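Local coordinates for protein putative diguanylate cyclase (GGDEF) with PAS/PAC domain (Rhodopseudomonas palustris, PDB 3LIF) that probably makes cyclic di-GMP from two molecules of GTP, the chain here being its extracellular sensor domain of the PDC (double Cache) fold, at residues S21-A25 against A223-V227. Coordinates in Å, arbitrary orientation, origin at the centre of the assembly. Residues are numbered along the deposited sequence.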
loop_
_atom_site.group_PDB
_atom_site.type_symbol
_atom_site.label_atom_id
_atom_site.label_comp_id
_atom_site.label_asym_id
_atom_site.label_seq_id
_atom_site.Cartn_x
_atom_site.Cartn_y
_atom_site.Cartn_z
ATOM N N SER A 21 0.255 -15.112 7.124
ATOM C CA SER A 21 -0.224 -14.508 5.911
ATOM C C SER A 21 -1.676 -14.001 6.095
ATOM O O SER A 21 -2.030 -12.880 5.685
ATOM C CB SER A 21 -0.110 -15.496 4.739
ATOM O OG SER A 21 -1.319 -16.209 4.540
ATOM N N HIS A 22 -2.516 -14.793 6.732
ATOM C CA HIS A 22 -3.848 -14.308 7.004
ATOM C C HIS A 22 -3.846 -13.059 7.898
ATOM O O HIS A 22 -4.535 -12.079 7.638
ATOM C CB HIS A 22 -4.650 -15.407 7.627
ATOM C CG HIS A 22 -6.100 -15.091 7.744
ATOM N ND1 HIS A 22 -7.046 -15.601 6.870
ATOM C CD2 HIS A 22 -6.778 -14.336 8.650
ATOM C CE1 HIS A 22 -8.241 -15.154 7.223
ATOM N NE2 HIS A 22 -8.105 -14.378 8.290
ATOM N N SER A 23 -3.051 -13.053 8.946
ATOM C CA SER A 23 -2.976 -11.843 9.744
ATOM C C SER A 23 -2.441 -10.638 8.973
ATOM O O SER A 23 -2.966 -9.550 9.084
ATOM C CB SER A 23 -2.065 -12.073 10.929
ATOM O OG SER A 23 -2.715 -12.908 11.821
ATOM N N LEU A 24 -1.346 -10.832 8.238
ATOM C CA LEU A 24 -0.766 -9.770 7.438
ATOM C C LEU A 24 -1.809 -9.230 6.423
ATOM O O LEU A 24 -1.908 -8.048 6.243
ATOM C CB LEU A 24 0.534 -10.251 6.775
ATOM C CG LEU A 24 1.669 -10.681 7.725
ATOM C CD1 LEU A 24 2.871 -11.310 7.015
ATOM C CD2 LEU A 24 2.185 -9.556 8.567
ATOM N N ALA A 25 -2.596 -10.094 5.797
ATOM C CA ALA A 25 -3.557 -9.655 4.794
ATOM C C ALA A 25 -4.626 -8.757 5.442
ATOM O O ALA A 25 -5.028 -7.721 4.905
ATOM C CB ALA A 25 -4.196 -10.837 4.143
ATOM N N ALA A 223 4.709 -18.173 2.026
ATOM C CA ALA A 223 3.269 -18.217 2.040
ATOM C C ALA A 223 2.818 -16.836 1.542
ATOM O O ALA A 223 3.428 -15.808 1.906
ATOM C CB ALA A 223 2.776 -18.466 3.432
ATOM N N TYR A 224 1.776 -16.830 0.707
ATOM C CA TYR A 224 1.196 -15.612 0.188
ATOM C C TYR A 224 -0.296 -15.690 0.238
ATOM O O TYR A 224 -0.883 -16.767 0.207
ATOM C CB TYR A 224 1.567 -15.422 -1.263
ATOM C CG TYR A 224 0.861 -16.381 -2.194
ATOM C CD1 TYR A 224 -0.404 -16.083 -2.669
ATOM C CD2 TYR A 224 1.465 -17.626 -2.592
ATOM C CE1 TYR A 224 -1.066 -16.944 -3.549
ATOM C CE2 TYR A 224 0.834 -18.499 -3.466
ATOM C CZ TYR A 224 -0.446 -18.141 -3.937
ATOM O OH TYR A 224 -1.152 -18.933 -4.799
ATOM N N ARG A 225 -0.903 -14.520 0.245
ATOM C CA ARG A 225 -2.344 -14.376 0.262
ATOM C C ARG A 225 -2.843 -13.024 -0.323
ATOM O O ARG A 225 -2.387 -11.935 0.077
ATOM C CB ARG A 225 -2.852 -14.535 1.709
ATOM C CG ARG A 225 -4.360 -14.523 1.808
ATOM C CD ARG A 225 -4.817 -14.579 3.214
ATOM N NE ARG A 225 -4.152 -15.674 3.930
ATOM C CZ ARG A 225 -4.668 -16.900 4.105
ATOM N NH1 ARG A 225 -5.858 -17.215 3.622
ATOM N NH2 ARG A 225 -3.985 -17.812 4.771
ATOM N N ARG A 226 -3.776 -13.090 -1.272
ATOM C CA ARG A 226 -4.450 -11.865 -1.750
ATOM C C ARG A 226 -5.014 -11.139 -0.559
ATOM O O ARG A 226 -5.572 -11.774 0.340
ATOM C CB ARG A 226 -5.591 -12.157 -2.695
ATOM C CG ARG A 226 -5.077 -12.511 -4.036
ATOM C CD ARG A 226 -6.136 -12.301 -5.107
ATOM N NE ARG A 226 -5.695 -12.870 -6.382
ATOM C CZ ARG A 226 -4.955 -12.231 -7.296
ATOM N NH1 ARG A 226 -4.632 -12.861 -8.392
ATOM N NH2 ARG A 226 -4.531 -10.992 -7.131
ATOM N N VAL A 227 -4.862 -9.821 -0.557
ATOM C CA VAL A 227 -5.398 -8.990 0.468
ATOM C C VAL A 227 -6.895 -8.694 0.202
ATOM O O VAL A 227 -7.321 -8.106 -0.783
ATOM C CB VAL A 227 -4.621 -7.690 0.523
ATOM C CG1 VAL A 227 -5.411 -6.591 1.328
ATOM C CG2 VAL A 227 -3.240 -7.943 1.013
HETATM O O HOH W 1 -0.945 -18.446 2.786
#
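Start at S21, where the polar part of this contact is concentrated. Its OG accepts a hydrogen bond from NE of R225, 2.9 Å away, and another from water 1, which also donates to the backbone O of Y224, so the water links the helix to the strand backbone. The CB of S21 lies 4.3 Å from the CB of A223. One residue on, H22 brings its CB over one face of the R225 guanidinium, 3.7 Å from NE, while NH1 of R225 lies near the plane of the imidazole, at its edge. The arginine therefore runs along the helix surface, and its NH2 also donates a hydrogen bond to the backbone O of R18. L24 goes sideways onto V236. A25, a turn after S21, has only a methyl group and allows close approach: its CB sits 3.9 Å from CD of R225 and 4.4 Å from CG2 of V227. Here helix 5-47, the spine of the PDC fold, packs on the sheet nearer the chain termini, probably the membrane-proximal one; over 21-25 and 223-226 the axes come within 7.9 Å and cross at 37°. Strand 219-226 pairs antiparallel with 206-212 and 232-239. The CA-to-CB bond of Y224 points away from the spine; its ring, near a bound citrate probably from the crystallisation liquor, packs on helix 195-203, and its OH is hydrogen-bonded to S204 O.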